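Long-range contact in nucleoside permease NupG (Escherichia coli K-12, PDB 7DLA), which carries purine and pyrimidine nucleosides across the bacterial inner membrane, driven by the proton motive force: residues I288-Y300 with Q381-A395. The protein carries 1 engineered substitution. Residues are numbered along the deposited sequence; the frame is centred on the assembly and turned at random.
Sequences IVAWILRFALFAY and QTVWLIFAGYSVVLA
In this major facilitator superfamily transporter, two transmembrane helices of the C-terminal half, 281-300 (the end of the long helix 253-299) and 380-403, pack antiparallel through knobs-into-holes contacts led by Phe295 and Ile292. Their segment axes approach to 8.0 Å at 165°. The Phe295 knob fills the hole between Trp384, Phe387, Ala388 and Ser391: Phe387 CB lies over the centre of one ring face, a CH-pi contact, while Ala388 CB meets Phe295 CB at 3.6 Å. Phe298 and Trp384 form a T-shaped pair, planes at 79°, in which the edge of the phenyl ring points into the indole face and CD2 of Phe298 comes within 3.4 Å of Trp384 CE2. CB of Phe298 adds a CH-pi contact over the five-membered ring. With CG beside its own backbone N (chi1 -63°), Trp384 lays the indole against the other helix, and Phe234 adds a further edge-to-face contact to it. An alanine in place of Trp384 would probably leave the Phe298 edge without its aromatic face and open a gap beside Phe295. One turn from Phe295, Ile292 enters the hole made by Ala388, Ser391, Val392 and Ala395, its CG1 lying 3.5 Å from Ser391 CB. The hydroxyl of the buried Ser391 is hydrogen-bonded to OE2 of Glu223, and the same OG sits at the edge of the Phe295 ring, in its plane, 3.3 Å from CD2.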
loop_
_atom_site.group_PDB
_atom_site.type_symbol
_atom_site.label_atom_id
_atom_site.label_comp_id
_atom_site.label_asym_id
_atom_site.label_seq_id
_atom_site.Cartn_x
_atom_site.Cartn_y
_atom_site.Cartn_z
ATOM N N ILE A 288 -5.929 -11.107 11.579
ATOM C CA ILE A 288 -7.044 -10.339 12.120
ATOM C C ILE A 288 -6.826 -10.003 13.595
ATOM O O ILE A 288 -7.175 -8.915 14.058
ATOM C CB ILE A 288 -8.348 -11.109 11.897
ATOM C CG1 ILE A 288 -8.907 -10.787 10.525
ATOM C CG2 ILE A 288 -9.347 -10.762 12.952
ATOM C CD1 ILE A 288 -9.959 -11.742 10.124
ATOM N N VAL A 289 -6.265 -10.929 14.359
ATOM C CA VAL A 289 -5.991 -10.637 15.762
ATOM C C VAL A 289 -4.867 -9.613 15.878
ATOM O O VAL A 289 -4.911 -8.700 16.726
ATOM C CB VAL A 289 -5.678 -11.947 16.515
ATOM C CG1 VAL A 289 -5.016 -11.685 17.872
ATOM C CG2 VAL A 289 -6.951 -12.727 16.688
ATOM N N ALA A 290 -3.854 -9.726 15.014
ATOM C CA ALA A 290 -2.738 -8.790 15.068
ATOM C C ALA A 290 -3.198 -7.350 14.836
ATOM O O ALA A 290 -2.651 -6.423 15.438
ATOM C CB ALA A 290 -1.669 -9.203 14.053
ATOM N N TRP A 291 -4.193 -7.141 13.964
ATOM C CA TRP A 291 -4.691 -5.777 13.768
ATOM C C TRP A 291 -5.259 -5.193 15.057
ATOM O O TRP A 291 -5.076 -3.998 15.348
ATOM C CB TRP A 291 -5.738 -5.719 12.658
ATOM C CG TRP A 291 -5.151 -5.673 11.290
ATOM C CD1 TRP A 291 -5.191 -6.646 10.332
ATOM C CD2 TRP A 291 -4.370 -4.597 10.738
ATOM N NE1 TRP A 291 -4.510 -6.222 9.201
ATOM C CE2 TRP A 291 -3.997 -4.974 9.432
ATOM C CE3 TRP A 291 -3.960 -3.345 11.223
ATOM C CZ2 TRP A 291 -3.230 -4.148 8.605
ATOM C CZ3 TRP A 291 -3.193 -2.519 10.395
ATOM C CH2 TRP A 291 -2.838 -2.925 9.103
ATOM N N ILE A 292 -5.979 -6.012 15.826
ATOM C CA ILE A 292 -6.457 -5.575 17.136
ATOM C C ILE A 292 -5.289 -5.055 17.947
ATOM O O ILE A 292 -5.286 -3.903 18.405
ATOM C CB ILE A 292 -7.146 -6.727 17.887
ATOM C CG1 ILE A 292 -8.310 -7.296 17.084
ATOM C CG2 ILE A 292 -7.594 -6.253 19.281
ATOM C CD1 ILE A 292 -8.940 -8.493 17.743
ATOM N N LEU A 293 -4.293 -5.933 18.142
ATOM C CA LEU A 293 -3.122 -5.568 18.942
ATOM C C LEU A 293 -2.460 -4.290 18.436
ATOM O O LEU A 293 -2.052 -3.427 19.227
ATOM C CB LEU A 293 -2.115 -6.693 18.926
ATOM C CG LEU A 293 -2.189 -7.787 19.955
ATOM C CD1 LEU A 293 -1.578 -8.997 19.299
ATOM C CD2 LEU A 293 -1.357 -7.377 21.144
ATOM N N ARG A 294 -2.339 -4.158 17.118
ATOM C CA ARG A 294 -1.716 -2.988 16.519
ATOM C C ARG A 294 -2.439 -1.720 16.965
ATOM O O ARG A 294 -1.847 -0.845 17.621
ATOM C CB ARG A 294 -1.744 -3.156 14.993
ATOM C CG ARG A 294 -0.723 -2.409 14.131
ATOM C CD ARG A 294 -0.913 -0.901 14.118
ATOM N NE ARG A 294 -0.106 -0.251 13.079
ATOM C CZ ARG A 294 1.202 -0.019 13.111
ATOM N NH1 ARG A 294 1.935 -0.378 14.163
ATOM N NH2 ARG A 294 1.768 0.576 12.066
ATOM N N PHE A 295 -3.741 -1.631 16.656
ATOM C CA PHE A 295 -4.499 -0.428 17.008
ATOM C C PHE A 295 -4.566 -0.223 18.525
ATOM O O PHE A 295 -4.533 0.917 19.002
ATOM C CB PHE A 295 -5.907 -0.504 16.432
ATOM C CG PHE A 295 -5.961 -0.510 14.923
ATOM C CD1 PHE A 295 -5.437 0.532 14.183
ATOM C CD2 PHE A 295 -6.597 -1.554 14.246
ATOM C CE1 PHE A 295 -5.511 0.532 12.794
ATOM C CE2 PHE A 295 -6.675 -1.561 12.861
ATOM C CZ PHE A 295 -6.121 -0.511 12.136
ATOM N N ALA A 296 -4.655 -1.309 19.302
ATOM C CA ALA A 296 -4.649 -1.192 20.759
ATOM C C ALA A 296 -3.348 -0.580 21.267
ATOM O O ALA A 296 -3.362 0.255 22.180
ATOM C CB ALA A 296 -4.866 -2.561 21.390
ATOM N N LEU A 297 -2.213 -0.982 20.687
ATOM C CA LEU A 297 -0.926 -0.460 21.134
ATOM C C LEU A 297 -0.710 1.007 20.714
ATOM O O LEU A 297 -0.040 1.774 21.428
ATOM C CB LEU A 297 0.184 -1.375 20.616
ATOM C CG LEU A 297 0.352 -2.705 21.343
ATOM C CD1 LEU A 297 1.391 -3.514 20.670
ATOM C CD2 LEU A 297 0.761 -2.508 22.783
ATOM N N PHE A 298 -1.257 1.397 19.556
ATOM C CA PHE A 298 -1.305 2.805 19.159
ATOM C C PHE A 298 -2.138 3.639 20.123
ATOM O O PHE A 298 -1.789 4.788 20.418
ATOM C CB PHE A 298 -1.879 2.897 17.750
ATOM C CG PHE A 298 -0.860 3.105 16.689
ATOM C CD1 PHE A 298 0.322 2.395 16.695
ATOM C CD2 PHE A 298 -1.165 3.892 15.582
ATOM C CE1 PHE A 298 1.235 2.564 15.683
ATOM C CE2 PHE A 298 -0.271 4.048 14.556
ATOM C CZ PHE A 298 0.931 3.388 14.605
ATOM N N ALA A 299 -3.262 3.080 20.595
ATOM C CA ALA A 299 -4.157 3.775 21.515
ATOM C C ALA A 299 -3.494 4.126 22.843
ATOM O O ALA A 299 -3.819 5.158 23.434
ATOM C CB ALA A 299 -5.393 2.928 21.765
ATOM N N TYR A 300 -2.563 3.319 23.322
ATOM C CA TYR A 300 -1.849 3.645 24.543
ATOM C C TYR A 300 -0.411 4.056 24.306
ATOM O O TYR A 300 0.341 4.219 25.272
ATOM C CB TYR A 300 -1.920 2.471 25.511
ATOM C CG TYR A 300 -3.334 2.186 25.872
ATOM C CD1 TYR A 300 -4.185 1.536 24.998
ATOM C CD2 TYR A 300 -3.842 2.626 27.082
ATOM C CE1 TYR A 300 -5.507 1.291 25.341
ATOM C CE2 TYR A 300 -5.146 2.405 27.428
ATOM C CZ TYR A 300 -5.980 1.733 26.562
ATOM O OH TYR A 300 -7.285 1.515 26.929
ATOM N N GLN A 381 -6.383 8.584 21.039
ATOM C CA GLN A 381 -6.680 7.384 21.820
ATOM C C GLN A 381 -8.027 6.793 21.407
ATOM O O GLN A 381 -8.101 5.628 21.000
ATOM C CB GLN A 381 -6.646 7.698 23.319
ATOM C CG GLN A 381 -6.242 6.478 24.127
ATOM C CD GLN A 381 -6.187 6.677 25.622
ATOM O OE1 GLN A 381 -7.195 6.979 26.245
ATOM N NE2 GLN A 381 -5.007 6.453 26.215
ATOM N N THR A 382 -9.089 7.614 21.432
ATOM C CA THR A 382 -10.416 7.175 21.001
ATOM C C THR A 382 -10.445 6.728 19.539
ATOM O O THR A 382 -11.107 5.739 19.205
ATOM C CB THR A 382 -11.424 8.287 21.245
ATOM O OG1 THR A 382 -11.470 8.542 22.647
ATOM C CG2 THR A 382 -12.813 7.911 20.730
ATOM N N VAL A 383 -9.784 7.461 18.644
ATOM C CA VAL A 383 -9.714 7.036 17.247
ATOM C C VAL A 383 -9.207 5.596 17.157
ATOM O O VAL A 383 -9.861 4.712 16.571
ATOM C CB VAL A 383 -8.825 8.013 16.452
ATOM C CG1 VAL A 383 -8.737 7.630 15.004
ATOM C CG2 VAL A 383 -9.354 9.436 16.566
ATOM N N TRP A 384 -8.059 5.325 17.804
ATOM C CA TRP A 384 -7.441 3.997 17.741
ATOM C C TRP A 384 -8.281 2.940 18.444
ATOM O O TRP A 384 -8.258 1.769 18.060
ATOM C CB TRP A 384 -6.020 3.997 18.316
ATOM C CG TRP A 384 -5.070 4.870 17.558
ATOM C CD1 TRP A 384 -4.234 5.819 18.080
ATOM C CD2 TRP A 384 -4.895 4.925 16.132
ATOM N NE1 TRP A 384 -3.537 6.442 17.074
ATOM C CE2 TRP A 384 -3.929 5.919 15.871
ATOM C CE3 TRP A 384 -5.453 4.225 15.056
ATOM C CZ2 TRP A 384 -3.502 6.222 14.579
ATOM C CZ3 TRP A 384 -5.045 4.529 13.781
ATOM C CH2 TRP A 384 -4.068 5.516 13.549
ATOM N N LEU A 385 -9.018 3.320 19.484
ATOM C CA LEU A 385 -9.905 2.350 20.109
ATOM C C LEU A 385 -11.047 1.985 19.185
ATOM O O LEU A 385 -11.389 0.804 19.080
ATOM C CB LEU A 385 -10.431 2.853 21.455
ATOM C CG LEU A 385 -9.366 2.966 22.563
ATOM C CD1 LEU A 385 -9.954 3.415 23.903
ATOM C CD2 LEU A 385 -8.594 1.654 22.742
ATOM N N ILE A 386 -11.653 2.957 18.486
ATOM C CA ILE A 386 -12.766 2.481 17.668
ATOM C C ILE A 386 -12.215 1.633 16.522
ATOM O O ILE A 386 -12.885 0.710 16.052
ATOM C CB ILE A 386 -13.698 3.567 17.105
ATOM C CG1 ILE A 386 -13.150 4.187 15.855
ATOM C CG2 ILE A 386 -13.931 4.671 18.104
ATOM C CD1 ILE A 386 -14.288 4.678 14.985
ATOM N N PHE A 387 -10.966 1.884 16.100
ATOM C CA PHE A 387 -10.354 1.036 15.069
ATOM C C PHE A 387 -10.000 -0.354 15.596
ATOM O O PHE A 387 -10.206 -1.354 14.894
ATOM C CB PHE A 387 -9.121 1.722 14.484
ATOM C CG PHE A 387 -9.455 2.884 13.601
ATOM C CD1 PHE A 387 -10.582 2.847 12.790
ATOM C CD2 PHE A 387 -8.684 4.040 13.618
ATOM C CE1 PHE A 387 -10.911 3.929 11.990
ATOM C CE2 PHE A 387 -9.006 5.110 12.818
ATOM C CZ PHE A 387 -10.125 5.058 12.009
ATOM N N ALA A 388 -9.470 -0.442 16.818
ATOM C CA ALA A 388 -9.237 -1.735 17.454
ATOM C C ALA A 388 -10.544 -2.491 17.712
ATOM O O ALA A 388 -10.589 -3.728 17.625
ATOM C CB ALA A 388 -8.478 -1.538 18.765
ATOM N N GLY A 389 -11.625 -1.763 18.003
ATOM C CA GLY A 389 -12.909 -2.396 18.211
ATOM C C GLY A 389 -13.527 -2.880 16.926
ATOM O O GLY A 389 -14.177 -3.931 16.906
ATOM N N TYR A 390 -13.341 -2.147 15.834
ATOM C CA TYR A 390 -13.817 -2.692 14.568
ATOM C C TYR A 390 -12.969 -3.888 14.156
ATOM O O TYR A 390 -13.498 -4.860 13.586
ATOM C CB TYR A 390 -13.874 -1.583 13.511
ATOM C CG TYR A 390 -13.996 -1.977 12.043
ATOM C CD1 TYR A 390 -15.228 -2.061 11.411
ATOM C CD2 TYR A 390 -12.874 -2.078 11.255
ATOM C CE1 TYR A 390 -15.329 -2.347 10.062
ATOM C CE2 TYR A 390 -12.962 -2.358 9.912
ATOM C CZ TYR A 390 -14.185 -2.492 9.317
ATOM O OH TYR A 390 -14.218 -2.773 7.962
ATOM N N SER A 391 -11.674 -3.873 14.507
ATOM C CA SER A 391 -10.868 -5.084 14.367
ATOM C C SER A 391 -11.502 -6.256 15.112
ATOM O O SER A 391 -11.504 -7.385 14.612
ATOM C CB SER A 391 -9.439 -4.840 14.864
ATOM O OG SER A 391 -8.690 -4.089 13.930
ATOM N N VAL A 392 -12.044 -5.996 16.307
ATOM C CA VAL A 392 -12.654 -7.048 17.120
ATOM C C VAL A 392 -13.909 -7.588 16.452
ATOM O O VAL A 392 -14.143 -8.803 16.412
ATOM C CB VAL A 392 -12.974 -6.523 18.529
ATOM C CG1 VAL A 392 -14.132 -7.298 19.111
ATOM C CG2 VAL A 392 -11.790 -6.671 19.423
ATOM N N VAL A 393 -14.762 -6.695 15.973
ATOM C CA VAL A 393 -15.951 -7.154 15.265
ATOM C C VAL A 393 -15.541 -8.065 14.119
ATOM O O VAL A 393 -16.079 -9.168 13.950
ATOM C CB VAL A 393 -16.785 -5.962 14.767
ATOM C CG1 VAL A 393 -17.925 -6.439 13.867
ATOM C CG2 VAL A 393 -17.296 -5.116 15.949
ATOM N N LEU A 394 -14.557 -7.618 13.329
ATOM C CA LEU A 394 -14.026 -8.450 12.245
ATOM C C LEU A 394 -13.525 -9.806 12.750
ATOM O O LEU A 394 -13.740 -10.835 12.098
ATOM C CB LEU A 394 -12.914 -7.708 11.504
ATOM C CG LEU A 394 -13.355 -6.536 10.624
ATOM C CD1 LEU A 394 -12.157 -6.045 9.846
ATOM C CD2 LEU A 394 -14.533 -6.873 9.686
ATOM N N ALA A 395 -12.851 -9.826 13.898
ATOM C CA ALA A 395 -12.400 -11.085 14.471
ATOM C C ALA A 395 -13.573 -11.989 14.757
ATOM O O ALA A 395 -13.546 -13.188 14.441
ATOM C CB ALA A 395 -11.628 -10.839 15.759
#